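Side-chain contacts in manganese-containing pseudocatalase (Thermus thermophilus, PDB 2V8T), which probably breaks hydrogen peroxide down to water and oxygen at a centre of two manganese ions: residues A25-L30 and A113-A118; Y137-G142 and L148-F153; R164-T169 and E176-L181. All blocks are in the same frame, centred on the assembly; numbering follows the deposited sequence. Where two conformers were deposited one is given.

Contact 1 (A25-L30 and A113-A118); sequences AVQALL and AAHFIA
Gln-27 and His-115 reach for each other from opposite directions and meet in one hydrogen bond. The donor is NE2 of His-115, 2.8 Å from OE1 of Gln-27, and the N-H points almost straight at its acceptor, at 171°. OE1 lies in the plane of the imidazole, at its edge. The amide does not continue that plane: the two flat groups are turned 37° apart, and the nitrogen stands somewhat off the carbonyl plane. A bend in the glutamine chain (chi2 -76°) makes this meeting possible and also brings CG of Gln-27 within 3.6 Å of His-115 NE2, beside the bond. NE2 of Gln-27 donates to the backbone oxygens of Leu-124 and Met-126, which settles which end of the amide faces the histidine.

This polar junction is the tight part. The remainder is loosely related: the nearest CA atoms, those of Gln-27 and His-115, are 10.3 Å apart, and the two segments bury just 80 Å² against each other. Both side chains lean on helix 57-85, Gln-27 on Ile-81 and His-115 on Leu-85. Nor is the loose side mainly a solvent side, since among the twelve residues Ala-118 alone is partly exposed. Neighbouring subunits pack on parts of the rest: Ile-117 meets Met-168 of one of them, and Leu-30 Tyr-45 of another.

The evidence thus describes a buried side-chain bridge. It ties the turn between helix 20-26 and helix 28-31, just ahead of the metal-binding helix 36-49, to the short helix 114-117, at the end of helix 57-85 in the four-helix bundle characteristic of the ferritin-like manganese catalases.

Contact 2 (Y137-G142 and L148-F153); sequences YVFTSG and LLHNFF
Phe-139 stacks directly on the imidazole of His-150, and Tyr-137 reaches the same ring through a water. His-150 was modelled in two conformers; one is described. At Tyr-137 it is the backbone that takes part: a water 2.8 Å from its O donates to that oxygen and also lies 2.9 Å from His-150 NE2. Val-138 points away from the helix and packs on Val-125 of a neighbouring subunit. Phe-139 then swings back. Its CB stands 3.5 Å above the imidazole plane, over the centre of the ring, a CH-pi contact. With CG anti to the backbone N (chi1 -178°), the phenyl ring continues alongside the histidine as an offset stack, planes 22° apart and the centroids of the Phe-139 and His-150 rings 4.9 Å from each other. An alanine here keeps CB over the imidazole but not the phenyl, which would probably leave a gap beside the histidine and beside Phe-153 of another subunit, the phenyl's edge-to-face partner. Thr-140 again points away, and Ser-141 OG bonds to Asp-147 and the N of Asn-143. On the histidine's other nitrogen, ND1 donates to Asn-151 OD1 over 3.0 Å, nearly straight at 170°. Together these contacts suggest that, in this conformer, the buried imidazole carries a proton on ND1 and is restrained in its rotation.

Contact 3 (R164-T169 and E176-L181); sequences RVYEMT and EMIGYL
Ile-178 lays its two branches over Val-165 and Tyr-166, toward the C-terminal part of helix 144-166, and it makes every close contact between 164-169 and 176-181. The longer branch ends against backbone and methyl alike: CD1 lies 3.8 Å from Tyr-166 N and 4.0 Å from Val-165 CG1. CG1 of Ile-178 sits beside its own backbone N (chi1 -67°), which leaves CG2 anti to that nitrogen and next to the root of the tyrosine, 3.9 Å from Tyr-166 CB. CG2 also comes within 4.0 Å of Tyr-166 CD2, approaching the ring obliquely. Val-165 crosses the isoleucine at about a right angle, with CG1 meeting the CD1 methyl. Here the CA atoms of Tyr-166 and Ile-178 are 6.7 Å apart, and 155 Å² is buried in all.

The helices run in roughly opposite directions, joined by a short connection, as an antiparallel helical hairpin. Farther along it they supply Glu-155 and His-188 to one manganese of the pair; a manganese lies about 11 Å from the Ile-178 side chain. The phenol of Tyr-166 leads elsewhere, its OH bonding to Glu-220, while its ring packs on Pro-219 and on Pro-99 of another subunit. Between the segments the side-chain contacts are apolar: isoleucine methyls against aliphatic carbon, the base of a ring and the backbone of Tyr-166. Cohesion here probably comes from fit and burial, while the polar tip of the tyrosine is satisfied outside this contact.

In the fold
The contacts follow one another along the chain without overlap, 1 then 2 then 3. Contacts 2 and 3 share helix 144-166, one toward its beginning and one at its end, with centres 24 Å apart and without meeting. Contacts 1 and 3, at 16 Å between centres, do meet: Val-26 CG1 is 3.7 Å from Met-177 CE, and Leu-29 packs on Val-165 and Ile-178. Contact 1 to contact 2 is the longest span, about 26 Å between centres. The N-terminal turn is thus packed against one end of the bundle hairpin, while contact 2 fixes a loop at the other, and the metal-bearing helices run between.

Contact 1 (A25-L30 and A113-A118)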
loop_
_atom_site.group_PDB
_atom_site.type_symbol
_atom_site.label_atom_id
_atom_site.label_comp_id
_atom_site.label_asym_id
_atom_site.label_seq_id
_atom_site.Cartn_x
_atom_site.Cartn_y
_atom_site.Cartn_z
ATOM N N ALA A 25 15.053 -0.200 14.938
ATOM C CA ALA A 25 15.593 -1.413 14.347
ATOM C C ALA A 25 14.811 -2.658 14.845
ATOM O O ALA A 25 14.469 -3.548 14.083
ATOM C CB ALA A 25 17.083 -1.550 14.686
ATOM N N VAL A 26 14.557 -2.679 16.164
ATOM C CA VAL A 26 13.826 -3.795 16.755
ATOM C C VAL A 26 12.409 -3.912 16.180
ATOM O O VAL A 26 11.850 -5.007 16.119
ATOM C CB VAL A 26 13.856 -3.723 18.308
ATOM C CG1 VAL A 26 12.986 -4.816 18.920
ATOM C CG2 VAL A 26 15.303 -3.862 18.795
ATOM N N GLN A 27 11.836 -2.792 15.695
ATOM C CA GLN A 27 10.558 -2.883 14.998
ATOM C C GLN A 27 10.562 -3.904 13.868
ATOM O O GLN A 27 9.513 -4.482 13.585
ATOM C CB GLN A 27 10.115 -1.515 14.469
ATOM C CG GLN A 27 9.557 -0.561 15.509
ATOM C CD GLN A 27 8.155 -0.810 16.020
ATOM O OE1 GLN A 27 7.705 -0.099 16.949
ATOM N NE2 GLN A 27 7.423 -1.765 15.469
ATOM N N ALA A 28 11.692 -4.108 13.171
ATOM C CA ALA A 28 11.697 -5.136 12.133
ATOM C C ALA A 28 11.238 -6.491 12.654
ATOM O O ALA A 28 10.646 -7.289 11.925
ATOM C CB ALA A 28 13.101 -5.307 11.527
ATOM N N LEU A 29 11.563 -6.760 13.914
ATOM C CA LEU A 29 11.282 -8.027 14.566
ATOM C C LEU A 29 9.853 -8.109 15.093
ATOM O O LEU A 29 9.430 -9.157 15.579
ATOM C CB LEU A 29 12.277 -8.279 15.712
ATOM C CG LEU A 29 13.752 -8.079 15.321
ATOM C CD1 LEU A 29 14.631 -8.446 16.512
ATOM C CD2 LEU A 29 14.125 -8.881 14.076
ATOM N N LEU A 30 9.108 -6.989 14.996
ATOM C CA LEU A 30 7.722 -6.932 15.434
ATOM C C LEU A 30 6.799 -6.941 14.197
ATOM O O LEU A 30 6.058 -7.873 13.956
ATOM C CB LEU A 30 7.474 -5.741 16.336
ATOM C CG LEU A 30 6.059 -5.624 16.894
ATOM C CD1 LEU A 30 5.572 -6.933 17.561
ATOM C CD2 LEU A 30 6.005 -4.461 17.887
ATOM N N ALA A 113 10.193 8.925 13.589
ATOM C CA ALA A 113 9.473 9.978 14.283
ATOM C C ALA A 113 8.053 9.516 14.664
ATOM O O ALA A 113 7.468 10.093 15.592
ATOM C CB ALA A 113 9.420 11.254 13.405
ATOM N N ALA A 114 7.488 8.558 13.953
ATOM C CA ALA A 114 6.145 8.077 14.248
ATOM C C ALA A 114 6.025 7.558 15.678
ATOM O O ALA A 114 4.970 7.717 16.289
ATOM C CB ALA A 114 5.712 7.019 13.253
ATOM N N HIS A 115 7.087 6.941 16.213
ATOM C CA HIS A 115 7.083 6.497 17.602
ATOM C C HIS A 115 6.674 7.583 18.575
ATOM O O HIS A 115 6.166 7.281 19.649
ATOM C CB HIS A 115 8.491 6.010 17.994
ATOM C CG HIS A 115 8.794 4.623 17.605
ATOM N ND1 HIS A 115 10.114 4.226 17.389
ATOM C CD2 HIS A 115 7.983 3.533 17.523
ATOM C CE1 HIS A 115 10.050 2.913 17.180
ATOM N NE2 HIS A 115 8.790 2.449 17.252
ATOM N N PHE A 116 6.980 8.863 18.224
ATOM C CA PHE A 116 6.774 10.005 19.096
ATOM C C PHE A 116 5.584 10.878 18.692
ATOM O O PHE A 116 5.177 11.724 19.471
ATOM C CB PHE A 116 8.059 10.839 19.154
ATOM C CG PHE A 116 9.196 10.065 19.715
ATOM C CD1 PHE A 116 9.333 10.024 21.119
ATOM C CD2 PHE A 116 10.071 9.392 18.917
ATOM C CE1 PHE A 116 10.287 9.283 21.726
ATOM C CE2 PHE A 116 11.072 8.582 19.525
ATOM C CZ PHE A 116 11.132 8.561 20.941
ATOM N N ILE A 117 5.072 10.718 17.480
ATOM C CA ILE A 117 3.917 11.477 16.979
ATOM C C ILE A 117 2.657 10.620 17.033
ATOM O O ILE A 117 1.710 10.934 17.739
ATOM C CB ILE A 117 4.182 12.030 15.558
ATOM C CG1 ILE A 117 5.426 12.923 15.514
ATOM C CG2 ILE A 117 2.922 12.747 15.058
ATOM C CD1 ILE A 117 5.885 13.261 14.110
ATOM N N ALA A 118 2.637 9.539 16.276
ATOM C CA ALA A 118 1.500 8.621 16.306
ATOM C C ALA A 118 1.455 7.834 17.614
ATOM O O ALA A 118 0.408 7.626 18.209
ATOM C CB ALA A 118 1.567 7.634 15.139
#

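Contact 2 (Y137-G142 and L148-F153)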
loop_
_atom_site.group_PDB
_atom_site.type_symbol
_atom_site.label_atom_id
_atom_site.label_comp_id
_atom_site.label_asym_id
_atom_site.label_seq_id
_atom_site.Cartn_x
_atom_site.Cartn_y
_atom_site.Cartn_z
ATOM N N TYR A 137 1.564 -10.694 4.245
ATOM C CA TYR A 137 2.688 -11.402 4.872
ATOM C C TYR A 137 2.276 -12.801 5.350
ATOM O O TYR A 137 3.151 -13.561 5.798
ATOM C CB TYR A 137 3.282 -10.620 6.001
ATOM C CG TYR A 137 3.936 -9.294 5.644
ATOM C CD1 TYR A 137 4.450 -8.982 4.415
ATOM C CD2 TYR A 137 4.104 -8.350 6.641
ATOM C CE1 TYR A 137 5.110 -7.755 4.211
ATOM C CE2 TYR A 137 4.759 -7.161 6.487
ATOM C CZ TYR A 137 5.242 -6.853 5.281
ATOM O OH TYR A 137 5.887 -5.630 5.071
ATOM N N VAL A 138 0.965 -13.126 5.280
ATOM C CA VAL A 138 0.435 -14.440 5.688
ATOM C C VAL A 138 0.303 -15.327 4.460
ATOM O O VAL A 138 -0.228 -14.907 3.432
ATOM C CB VAL A 138 -0.889 -14.260 6.417
ATOM C CG1 VAL A 138 -1.607 -15.584 6.644
ATOM C CG2 VAL A 138 -0.647 -13.547 7.757
ATOM N N PHE A 139 0.737 -16.569 4.634
ATOM C CA PHE A 139 0.611 -17.641 3.638
ATOM C C PHE A 139 -0.239 -18.743 4.280
ATOM O O PHE A 139 0.170 -19.360 5.265
ATOM C CB PHE A 139 2.011 -18.184 3.291
ATOM C CG PHE A 139 1.968 -19.248 2.246
ATOM C CD1 PHE A 139 1.888 -18.887 0.915
ATOM C CD2 PHE A 139 2.022 -20.604 2.557
ATOM C CE1 PHE A 139 1.839 -19.861 -0.085
ATOM C CE2 PHE A 139 1.984 -21.562 1.595
ATOM C CZ PHE A 139 1.911 -21.194 0.275
ATOM N N THR A 140 -1.422 -18.962 3.717
ATOM C CA THR A 140 -2.332 -19.989 4.245
ATOM C C THR A 140 -2.996 -20.658 3.050
ATOM O O THR A 140 -4.058 -20.264 2.546
ATOM C CB THR A 140 -3.270 -19.409 5.293
ATOM O OG1 THR A 140 -4.172 -20.406 5.775
ATOM C CG2 THR A 140 -4.088 -18.198 4.857
ATOM N N SER A 141 -2.293 -21.663 2.522
ATOM C CA SER A 141 -2.665 -22.311 1.268
ATOM C C SER A 141 -3.655 -23.443 1.430
ATOM O O SER A 141 -4.210 -23.935 0.446
ATOM C CB SER A 141 -1.435 -22.913 0.567
ATOM O OG SER A 141 -0.971 -24.087 1.216
ATOM N N GLY A 142 -3.824 -23.943 2.644
ATOM C CA GLY A 142 -4.600 -25.149 2.898
ATOM C C GLY A 142 -3.871 -26.456 2.637
ATOM O O GLY A 142 -4.409 -27.495 3.049
ATOM N N LEU A 148 3.895 -26.148 5.738
ATOM C CA LEU A 148 4.994 -26.455 6.631
ATOM C C LEU A 148 6.345 -26.081 6.058
ATOM O O LEU A 148 7.239 -25.639 6.769
ATOM C CB LEU A 148 4.993 -27.961 7.004
ATOM C CG LEU A 148 3.878 -28.379 7.961
ATOM C CD1 LEU A 148 3.810 -29.905 8.005
ATOM C CD2 LEU A 148 4.156 -27.825 9.376
ATOM N N LEU A 149 6.524 -26.275 4.731
ATOM C CA LEU A 149 7.737 -25.841 4.057
ATOM C C LEU A 149 7.902 -24.319 4.210
ATOM O O LEU A 149 8.967 -23.817 4.554
ATOM C CB LEU A 149 7.675 -26.276 2.583
ATOM C CG LEU A 149 8.834 -25.798 1.737
ATOM C CD1 LEU A 149 10.188 -26.334 2.196
ATOM C CD2 LEU A 149 8.570 -26.175 0.251
ATOM N N HIS A 150 6.794 -23.593 3.938
ATOM C CA HIS A 150 6.815 -22.164 4.151
ATOM C C HIS A 150 7.213 -21.822 5.586
ATOM O O HIS A 150 8.006 -20.898 5.797
ATOM C CB HIS A 150 5.379 -21.610 3.888
ATOM C CG HIS A 150 5.226 -20.197 4.319
ATOM N ND1 HIS A 150 4.832 -19.867 5.604
ATOM C CD2 HIS A 150 5.495 -19.012 3.726
ATOM C CE1 HIS A 150 4.871 -18.528 5.717
ATOM N NE2 HIS A 150 5.264 -17.974 4.592
ATOM N N ASN A 151 6.641 -22.520 6.562
ATOM C CA ASN A 151 6.878 -22.171 7.964
ATOM C C ASN A 151 8.324 -22.439 8.396
ATOM O O ASN A 151 8.895 -21.689 9.185
ATOM C CB ASN A 151 5.954 -22.942 8.871
ATOM C CG ASN A 151 4.478 -22.561 8.660
ATOM O OD1 ASN A 151 4.159 -21.562 8.001
ATOM N ND2 ASN A 151 3.591 -23.354 9.264
ATOM N N PHE A 152 8.908 -23.503 7.862
ATOM C CA PHE A 152 10.339 -23.783 8.126
ATOM C C PHE A 152 11.185 -22.615 7.626
ATOM O O PHE A 152 12.035 -22.078 8.331
ATOM C CB PHE A 152 10.687 -25.111 7.447
ATOM C CG PHE A 152 12.126 -25.525 7.653
ATOM C CD1 PHE A 152 12.520 -26.220 8.780
ATOM C CD2 PHE A 152 13.088 -25.209 6.712
ATOM C CE1 PHE A 152 13.837 -26.611 8.964
ATOM C CE2 PHE A 152 14.415 -25.592 6.890
ATOM C CZ PHE A 152 14.769 -26.306 8.005
ATOM N N PHE A 153 10.927 -22.223 6.354
ATOM C CA PHE A 153 11.599 -21.035 5.783
ATOM C C PHE A 153 11.359 -19.792 6.641
ATOM O O PHE A 153 12.278 -19.038 6.936
ATOM C CB PHE A 153 11.118 -20.827 4.348
ATOM C CG PHE A 153 11.502 -19.479 3.822
ATOM C CD1 PHE A 153 12.836 -19.173 3.531
ATOM C CD2 PHE A 153 10.572 -18.472 3.699
ATOM C CE1 PHE A 153 13.208 -17.889 3.170
ATOM C CE2 PHE A 153 10.978 -17.191 3.277
ATOM C CZ PHE A 153 12.322 -16.920 3.040
HETATM O O HOH W 1 4.059 -15.460 3.933
#

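Contact 3 (R164-T169 and E176-L181)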
loop_
_atom_site.group_PDB
_atom_site.type_symbol
_atom_site.label_atom_id
_atom_site.label_comp_id
_atom_site.label_asym_id
_atom_site.label_seq_id
_atom_site.Cartn_x
_atom_site.Cartn_y
_atom_site.Cartn_z
ATOM N N ARG A 164 20.709 -10.181 12.606
ATOM C CA ARG A 164 21.215 -8.903 12.081
ATOM C C ARG A 164 20.870 -7.737 13.003
ATOM O O ARG A 164 21.708 -6.882 13.259
ATOM C CB ARG A 164 20.675 -8.680 10.667
ATOM C CG ARG A 164 21.295 -9.660 9.675
ATOM C CD ARG A 164 20.542 -9.675 8.343
ATOM N NE ARG A 164 21.217 -10.578 7.415
ATOM C CZ ARG A 164 20.786 -10.825 6.183
ATOM N NH1 ARG A 164 19.613 -10.405 5.774
ATOM N NH2 ARG A 164 21.536 -11.587 5.404
ATOM N N VAL A 165 19.641 -7.713 13.560
ATOM C CA VAL A 165 19.298 -6.648 14.488
ATOM C C VAL A 165 20.160 -6.766 15.742
ATOM O O VAL A 165 20.610 -5.754 16.308
ATOM C CB VAL A 165 17.798 -6.664 14.806
ATOM C CG1 VAL A 165 17.452 -5.690 15.935
ATOM C CG2 VAL A 165 16.994 -6.289 13.553
ATOM N N TYR A 166 20.418 -7.987 16.236
ATOM C CA TYR A 166 21.309 -8.185 17.366
ATOM C C TYR A 166 22.645 -7.513 17.139
ATOM O O TYR A 166 23.250 -6.907 18.027
ATOM C CB TYR A 166 21.496 -9.696 17.610
ATOM C CG TYR A 166 22.391 -10.003 18.769
ATOM C CD1 TYR A 166 23.745 -10.122 18.591
ATOM C CD2 TYR A 166 21.880 -10.247 20.052
ATOM C CE1 TYR A 166 24.582 -10.417 19.653
ATOM C CE2 TYR A 166 22.691 -10.550 21.113
ATOM C CZ TYR A 166 24.063 -10.620 20.901
ATOM O OH TYR A 166 24.944 -10.932 21.933
ATOM N N GLU A 167 23.166 -7.645 15.905
ATOM C CA GLU A 167 24.444 -7.079 15.532
ATOM C C GLU A 167 24.444 -5.557 15.384
ATOM O O GLU A 167 25.520 -4.955 15.240
ATOM C CB GLU A 167 24.940 -7.736 14.250
ATOM C CG GLU A 167 25.299 -9.211 14.458
ATOM C CD GLU A 167 25.819 -9.793 13.191
ATOM O OE1 GLU A 167 24.990 -9.694 12.197
ATOM O OE2 GLU A 167 26.915 -10.324 13.078
ATOM N N MET A 168 23.247 -4.934 15.416
ATOM C CA MET A 168 23.095 -3.494 15.352
ATOM C C MET A 168 22.942 -2.853 16.734
ATOM O O MET A 168 23.154 -1.647 16.842
ATOM C CB MET A 168 21.856 -3.143 14.468
ATOM C CG MET A 168 21.983 -3.597 13.032
ATOM S SD MET A 168 20.394 -3.573 12.094
ATOM C CE MET A 168 19.999 -1.773 12.101
ATOM N N THR A 169 22.447 -3.598 17.710
ATOM C CA THR A 169 21.942 -3.029 18.957
ATOM C C THR A 169 22.753 -3.637 20.095
ATOM O O THR A 169 22.691 -4.825 20.301
ATOM C CB THR A 169 20.390 -3.282 19.157
ATOM O OG1 THR A 169 20.112 -4.675 19.114
ATOM C CG2 THR A 169 19.569 -2.505 18.072
ATOM N N GLU A 176 18.848 -9.520 25.294
ATOM C CA GLU A 176 18.160 -10.577 26.059
ATOM C C GLU A 176 16.957 -11.128 25.300
ATOM O O GLU A 176 16.781 -12.329 25.146
ATOM C CB GLU A 176 17.730 -10.182 27.474
ATOM C CG GLU A 176 18.905 -9.999 28.395
ATOM C CD GLU A 176 19.734 -11.233 28.707
ATOM O OE1 GLU A 176 19.302 -12.368 28.394
ATOM O OE2 GLU A 176 20.849 -11.019 29.243
ATOM N N MET A 177 16.112 -10.213 24.804
ATOM C CA MET A 177 14.964 -10.637 24.027
ATOM C C MET A 177 15.409 -11.447 22.822
ATOM O O MET A 177 14.819 -12.499 22.501
ATOM C CB MET A 177 14.113 -9.429 23.635
ATOM C CG MET A 177 12.968 -9.759 22.693
ATOM S SD MET A 177 13.382 -9.831 20.941
ATOM C CE MET A 177 13.658 -8.071 20.619
ATOM N N ILE A 178 16.409 -10.945 22.091
ATOM C CA ILE A 178 16.796 -11.609 20.857
ATOM C C ILE A 178 17.434 -12.950 21.168
ATOM O O ILE A 178 17.179 -13.951 20.511
ATOM C CB ILE A 178 17.681 -10.728 19.978
ATOM C CG1 ILE A 178 16.899 -9.533 19.460
ATOM C CG2 ILE A 178 18.292 -11.592 18.868
ATOM C CD1 ILE A 178 17.746 -8.444 18.830
ATOM N N GLY A 179 18.322 -12.990 22.191
ATOM C CA GLY A 179 18.906 -14.276 22.532
ATOM C C GLY A 179 17.839 -15.326 22.848
ATOM O O GLY A 179 17.950 -16.486 22.437
ATOM N N TYR A 180 16.833 -14.919 23.595
ATOM C CA TYR A 180 15.748 -15.843 23.948
ATOM C C TYR A 180 14.995 -16.295 22.694
ATOM O O TYR A 180 14.730 -17.494 22.502
ATOM C CB TYR A 180 14.809 -15.201 24.970
ATOM C CG TYR A 180 13.743 -16.148 25.436
ATOM C CD1 TYR A 180 14.070 -17.224 26.243
ATOM C CD2 TYR A 180 12.419 -16.009 25.084
ATOM C CE1 TYR A 180 13.123 -18.137 26.704
ATOM C CE2 TYR A 180 11.463 -16.968 25.541
ATOM C CZ TYR A 180 11.852 -17.996 26.366
ATOM O OH TYR A 180 10.871 -18.918 26.778
ATOM N N LEU A 181 14.627 -15.336 21.843
ATOM C CA LEU A 181 13.842 -15.684 20.663
ATOM C C LEU A 181 14.648 -16.395 19.588
ATOM O O LEU A 181 14.058 -17.107 18.768
ATOM C CB LEU A 181 13.089 -14.477 20.150
ATOM C CG LEU A 181 12.018 -13.925 21.120
ATOM C CD1 LEU A 181 11.201 -12.828 20.446
ATOM C CD2 LEU A 181 11.083 -15.027 21.654
#